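Local coordinates for protein sugar isomerase (Sinorhizobium meliloti, PDB 3QC0) that binds a zinc ion at the mouth of a TIM barrel and probably isomerises a sugar, at residues I176-V181 / H204-L209; R219-D224 / V247-A252. All coordinates share one frame; numbering follows the deposited sequence.

In the fold
Both contacts are buried and gather round one zinc ion at the C-terminal end of the barrel. Interaction 1 joins neighbouring strands 172-177 and 200-205 and continues into the short helix 178-181; it supplies Asp177 and His204 to the metal, and its chemistry passes from parallel sheet bonding to aromatic and sulfur packing. Interaction 2 lies farther from the centre of the chain, between the loops that follow strands 200-205 and 245-247, and adds the ligand Glu248. There Arg219 carries the contact through hydrogen bonds and a cation-pi contact, with selenomethionine packing beside it. The two meet where Asp177 and Glu248 share the metal and Arg219 bonds to Asp177.

Interaction 1: I176-V181 / H204-L209; sequences IDVYHV and HICDWL
Asp177 and His204 pair in a parallel bridge, their side chains on the same face of the sheet and crossing at about a right angle. The carboxylate and imidazole planes stand 67° apart. Asp177 OD2 lies at the edge of the ring, 3.4 Å from His204 ND1; the two atoms are not bonded to each other, since both coordinate the zinc ion. The backbone fixes this pairing: His204 N donates to Ile176 O (2.8 Å), and Val178 N to His204 O (3.0 Å). The other oxygen, Asp177 OD1, caps the following helix by accepting from Tyr179 N at 2.9 Å, so one short acid serves metal and helix.

Tyr179 and Trp208 also cross at about a right angle, their rings oblique with planes at 36°. CG of Tyr179 is anti to its backbone N (chi1 -155°), which starts the side chain off past Cys206 SG; SG is 3.6 Å from Tyr179 CB, and Trp208 CE3 lies over one face of the ring. Asp207 O sits at the ring edge. A tyrosine suits the spot, its ring packing on Trp208 and its hydroxyl reaching a water bound to Leu209 N. An alanine here would probably leave Trp208 freer to shift and that water less firmly held. Adjacent strands delivering metal ligands from their C-terminal ends are characteristic of xylose isomerase-like TIM barrels.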
loop_
_atom_site.group_PDB
_atom_site.type_symbol
_atom_site.label_atom_id
_atom_site.label_comp_id
_atom_site.label_asym_id
_atom_site.label_seq_id
_atom_site.Cartn_x
_atom_site.Cartn_y
_atom_site.Cartn_z
ATOM N N ILE A 176 0.611 14.454 7.225
ATOM C CA ILE A 176 1.550 13.338 7.103
ATOM C C ILE A 176 1.305 12.363 8.236
ATOM O O ILE A 176 1.636 12.639 9.393
ATOM C CB ILE A 176 3.036 13.820 7.053
ATOM C CG1 ILE A 176 3.278 14.863 5.936
ATOM C CG2 ILE A 176 3.980 12.585 6.889
ATOM C CD1 ILE A 176 4.678 15.477 5.956
ATOM N N ASP A 177 0.673 11.235 7.908
ATOM C CA ASP A 177 0.317 10.197 8.888
ATOM C C ASP A 177 1.247 9.036 8.634
ATOM O O ASP A 177 1.293 8.512 7.529
ATOM C CB ASP A 177 -1.147 9.821 8.688
ATOM C CG ASP A 177 -1.659 8.773 9.657
ATOM O OD1 ASP A 177 -0.865 7.929 10.100
ATOM O OD2 ASP A 177 -2.881 8.816 9.953
ATOM N N VAL A 178 2.058 8.711 9.629
ATOM C CA VAL A 178 3.103 7.695 9.459
ATOM C C VAL A 178 2.512 6.376 8.993
ATOM O O VAL A 178 3.178 5.637 8.258
ATOM C CB VAL A 178 3.928 7.499 10.743
ATOM C CG1 VAL A 178 4.643 8.847 11.096
ATOM C CG2 VAL A 178 3.081 6.990 11.929
ATOM N N TYR A 179 1.278 6.078 9.384
ATOM C CA TYR A 179 0.675 4.807 8.980
ATOM C C TYR A 179 0.574 4.708 7.471
ATOM O O TYR A 179 0.754 3.680 6.869
ATOM C CB TYR A 179 -0.729 4.620 9.579
ATOM C CG TYR A 179 -1.143 3.177 9.705
ATOM C CD1 TYR A 179 -0.527 2.345 10.636
ATOM C CD2 TYR A 179 -2.148 2.629 8.907
ATOM C CE1 TYR A 179 -0.881 1.007 10.752
ATOM C CE2 TYR A 179 -2.534 1.293 9.037
ATOM C CZ TYR A 179 -1.889 0.484 9.969
ATOM O OH TYR A 179 -2.269 -0.835 10.130
ATOM N N HIS A 180 0.254 5.838 6.851
ATOM C CA HIS A 180 -0.050 5.870 5.437
ATOM C C HIS A 180 1.190 6.005 4.564
ATOM O O HIS A 180 1.130 5.665 3.362
ATOM C CB HIS A 180 -0.987 7.046 5.141
ATOM C CG HIS A 180 -2.294 6.944 5.848
ATOM N ND1 HIS A 180 -3.002 5.760 5.907
ATOM C CD2 HIS A 180 -3.035 7.872 6.513
ATOM C CE1 HIS A 180 -4.107 5.960 6.614
ATOM N NE2 HIS A 180 -4.151 7.229 6.983
ATOM N N VAL A 181 2.272 6.574 5.127
ATOM C CA VAL A 181 3.434 6.960 4.309
ATOM C C VAL A 181 4.771 6.302 4.667
ATOM O O VAL A 181 5.729 6.484 3.909
ATOM C CB VAL A 181 3.650 8.536 4.344
ATOM C CG1 VAL A 181 2.380 9.295 4.003
ATOM C CG2 VAL A 181 4.216 9.015 5.725
ATOM N N HIS A 204 0.606 12.840 12.021
ATOM C CA HIS A 204 -0.109 11.839 12.788
ATOM C C HIS A 204 0.819 10.679 13.089
ATOM O O HIS A 204 1.558 10.204 12.193
ATOM C CB HIS A 204 -1.352 11.292 12.074
ATOM C CG HIS A 204 -2.282 12.337 11.564
ATOM N ND1 HIS A 204 -3.337 12.056 10.725
ATOM C CD2 HIS A 204 -2.322 13.674 11.799
ATOM C CE1 HIS A 204 -3.980 13.191 10.457
ATOM N NE2 HIS A 204 -3.391 14.178 11.111
ATOM N N ILE A 205 0.730 10.194 14.325
ATOM C CA ILE A 205 1.574 9.110 14.806
ATOM C C ILE A 205 0.790 7.918 15.343
ATOM O O ILE A 205 -0.346 8.040 15.767
ATOM C CB ILE A 205 2.602 9.589 15.852
ATOM C CG1 ILE A 205 1.898 10.246 17.041
ATOM C CG2 ILE A 205 3.634 10.517 15.189
ATOM C CD1 ILE A 205 2.888 10.506 18.246
ATOM N N CYS A 206 1.464 6.765 15.269
ATOM C CA CYS A 206 0.934 5.426 15.566
ATOM C C CYS A 206 2.052 4.500 15.061
ATOM O O CYS A 206 3.173 4.956 14.862
ATOM C CB CYS A 206 -0.409 5.145 14.886
ATOM S SG CYS A 206 -0.336 5.286 13.104
ATOM N N ASP A 207 1.757 3.223 14.909
ATOM C CA ASP A 207 2.771 2.316 14.431
ATOM C C ASP A 207 2.193 1.245 13.515
ATOM O O ASP A 207 0.976 0.993 13.524
ATOM C CB ASP A 207 3.525 1.656 15.613
ATOM C CG ASP A 207 5.037 1.538 15.369
ATOM O OD1 ASP A 207 5.466 1.444 14.172
ATOM O OD2 ASP A 207 5.815 1.501 16.371
ATOM N N TRP A 208 3.090 0.654 12.729
ATOM C CA TRP A 208 2.781 -0.445 11.833
ATOM C C TRP A 208 3.232 -1.748 12.462
ATOM O O TRP A 208 4.423 -1.959 12.656
ATOM C CB TRP A 208 3.458 -0.222 10.457
ATOM C CG TRP A 208 3.057 -1.303 9.480
ATOM C CD1 TRP A 208 3.624 -2.554 9.354
ATOM C CD2 TRP A 208 1.980 -1.271 8.537
ATOM N NE1 TRP A 208 2.992 -3.258 8.368
ATOM C CE2 TRP A 208 1.975 -2.499 7.856
ATOM C CE3 TRP A 208 1.080 -0.313 8.151
ATOM C CZ2 TRP A 208 1.053 -2.787 6.870
ATOM C CZ3 TRP A 208 0.151 -0.599 7.193
ATOM C CH2 TRP A 208 0.161 -1.817 6.533
ATOM N N LEU A 209 2.265 -2.586 12.822
ATOM C CA LEU A 209 2.560 -3.833 13.536
ATOM C C LEU A 209 3.009 -4.941 12.600
ATOM O O LEU A 209 2.588 -4.999 11.456
ATOM C CB LEU A 209 1.332 -4.272 14.339
ATOM C CG LEU A 209 0.823 -3.292 15.406
ATOM C CD1 LEU A 209 -0.475 -3.890 16.000
ATOM C CD2 LEU A 209 1.940 -2.990 16.429
HETATM O O HOH W 1 -0.570 -2.131 11.851
#

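Interaction 2: R219-D224 / V247-A252; sequences RGMMGD and VEIFSA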
loop_
_atom_site.group_PDB
_atom_site.type_symbol
_atom_site.label_atom_id
_atom_site.label_comp_id
_atom_site.label_asym_id
_atom_site.label_seq_id
_atom_site.Cartn_x
_atom_site.Cartn_y
_atom_site.Cartn_z
ATOM N N ARG A 219 -3.982 -0.601 13.794
ATOM C CA ARG A 219 -2.856 0.298 14.006
ATOM C C ARG A 219 -2.210 0.018 15.357
ATOM O O ARG A 219 -2.909 -0.358 16.325
ATOM C CB ARG A 219 -3.245 1.766 13.968
ATOM C CG ARG A 219 -3.883 2.242 12.694
ATOM C CD ARG A 219 -3.894 3.754 12.659
ATOM N NE ARG A 219 -4.431 4.296 11.427
ATOM C CZ ARG A 219 -4.257 5.548 11.019
ATOM N NH1 ARG A 219 -3.645 6.444 11.789
ATOM N NH2 ARG A 219 -4.742 5.926 9.843
ATOM N N GLY A 220 -0.905 0.232 15.437
ATOM C CA GLY A 220 -0.139 0.007 16.659
ATOM C C GLY A 220 0.046 1.249 17.489
ATOM O O GLY A 220 0.044 2.381 16.971
HETATM N N MSE A 221 0.165 1.042 18.805
HETATM C CA MSE A 221 0.705 2.043 19.672
HETATM C C MSE A 221 2.162 2.285 19.271
HETATM O O MSE A 221 2.910 1.344 18.963
HETATM C CB MSE A 221 0.629 1.527 21.113
HETATM C CG MSE A 221 1.200 2.429 22.177
HETATM SE SE MSE A 221 0.390 4.162 22.375
HETATM C CE MSE A 221 -1.303 3.426 23.103
HETATM N N MSE A 222 2.570 3.527 19.316
HETATM C CA MSE A 222 3.935 3.902 18.968
HETATM C C MSE A 222 4.934 3.081 19.754
HETATM O O MSE A 222 4.873 3.036 20.975
HETATM C CB MSE A 222 4.205 5.365 19.277
HETATM C CG MSE A 222 3.469 6.351 18.455
HETATM SE SE MSE A 222 1.647 6.739 19.048
HETATM C CE MSE A 222 1.941 7.352 20.823
ATOM N N GLY A 223 5.879 2.459 19.067
ATOM C CA GLY A 223 6.885 1.595 19.672
ATOM C C GLY A 223 6.566 0.114 19.669
ATOM O O GLY A 223 7.454 -0.705 19.956
ATOM N N ASP A 224 5.323 -0.250 19.389
ATOM C CA ASP A 224 4.940 -1.649 19.318
ATOM C C ASP A 224 5.187 -2.198 17.920
ATOM O O ASP A 224 5.135 -3.427 17.711
ATOM C CB ASP A 224 3.460 -1.855 19.681
ATOM C CG ASP A 224 3.181 -1.803 21.195
ATOM O OD1 ASP A 224 4.153 -1.730 21.987
ATOM O OD2 ASP A 224 1.985 -1.928 21.550
ATOM N N VAL A 247 -1.719 11.554 17.943
ATOM C CA VAL A 247 -1.880 10.119 18.082
ATOM C C VAL A 247 -3.209 9.638 17.551
ATOM O O VAL A 247 -4.270 9.968 18.048
ATOM C CB VAL A 247 -1.744 9.650 19.511
ATOM C CG1 VAL A 247 -1.977 8.131 19.602
ATOM C CG2 VAL A 247 -0.375 10.120 20.071
ATOM N N GLU A 248 -3.134 8.838 16.499
ATOM C CA GLU A 248 -4.323 8.342 15.831
ATOM C C GLU A 248 -4.192 6.836 15.681
ATOM O O GLU A 248 -3.489 6.320 14.816
ATOM C CB GLU A 248 -4.514 9.019 14.466
ATOM C CG GLU A 248 -5.781 8.589 13.763
ATOM C CD GLU A 248 -5.941 9.225 12.425
ATOM O OE1 GLU A 248 -4.930 9.510 11.800
ATOM O OE2 GLU A 248 -7.093 9.487 12.030
ATOM N N ILE A 249 -4.840 6.124 16.590
ATOM C CA ILE A 249 -4.807 4.671 16.668
ATOM C C ILE A 249 -6.217 4.098 16.529
ATOM O O ILE A 249 -7.115 4.450 17.287
ATOM C CB ILE A 249 -4.190 4.180 18.006
ATOM C CG1 ILE A 249 -2.747 4.671 18.122
ATOM C CG2 ILE A 249 -4.261 2.633 18.098
ATOM C CD1 ILE A 249 -2.073 4.529 19.504
ATOM N N PHE A 250 -6.407 3.212 15.565
ATOM C CA PHE A 250 -7.598 2.391 15.416
ATOM C C PHE A 250 -7.201 0.968 15.821
ATOM O O PHE A 250 -6.410 0.340 15.116
ATOM C CB PHE A 250 -8.140 2.361 13.966
ATOM C CG PHE A 250 -8.241 3.710 13.272
ATOM C CD1 PHE A 250 -8.436 4.889 13.949
ATOM C CD2 PHE A 250 -8.218 3.763 11.888
ATOM C CE1 PHE A 250 -8.521 6.112 13.264
ATOM C CE2 PHE A 250 -8.311 4.975 11.211
ATOM C CZ PHE A 250 -8.443 6.159 11.910
ATOM N N SER A 251 -7.688 0.465 16.957
ATOM C CA SER A 251 -7.244 -0.845 17.473
ATOM C C SER A 251 -8.400 -1.615 18.095
ATOM O O SER A 251 -8.615 -1.568 19.317
ATOM C CB SER A 251 -6.106 -0.680 18.473
ATOM O OG SER A 251 -5.675 -1.944 18.998
ATOM N N ALA A 252 -9.109 -2.352 17.259
ATOM C CA ALA A 252 -10.361 -2.982 17.670
ATOM C C ALA A 252 -10.144 -4.027 18.748
ATOM O O ALA A 252 -11.021 -4.203 19.599
ATOM C CB ALA A 252 -11.080 -3.606 16.475
HETATM O O HOH W 2 -3.683 -2.790 17.317
#
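Arg219 and Phe250 lie side by side, their side chains pointing the same way. The backbone starts the contact: Arg219 N donates to Phe250 O at 2.9 Å. From there CB packs against the backbone O and N of Phe250, the N having no hydrogen-bond partner in the model, and CG stays by the same two atoms. The chain is extended from CG to NE, and its CD comes 3.4 Å from Glu248 O. NE then lies over one face of the Phe250 ring, toward its rim, while CZ is 4.4 Å from the ring centroid in a cation-pi contact. Guanidinium and ring planes are 35° apart, so the pair is tilted rather than flatly stacked.

At the tip, NH1 donates to Glu248 O (3.0 Å), approaching from above the carbonyl plane, and makes a weak hydrogen bond to the carboxylate oxygen Glu248 OE1 (3.3 Å). NH1 also bonds to Asp177 OD2. Because Glu248 OE1 and Asp177 OD2 are both zinc ligands, the positive charge would be expected to ease the repulsion between these acids. NH2 lies near Phe250 CE2 and bonds to an unidentified molecule, probably from the crystallisation liquor. An arginine suits this place, since its long arm offers apolar carbons, a flat cation and several N-H groups.

Away from the metal the contact turns apolar. Ile249 CD1 meets selenomethionine Met221 SE at 3.8 Å, and the bent chain of selenomethionine Met222 brings CE to 3.7 Å from Val247 CG2. A water donates to Arg219 O and accepts from Ser251 OG, whose oxygen in turn accepts from Trp255 N. These loops contribute a ligand and a second-shell arginine to the zinc site, at the C-terminal end of the barrel, where TIM-barrel active sites usually lie and this protein's probably does.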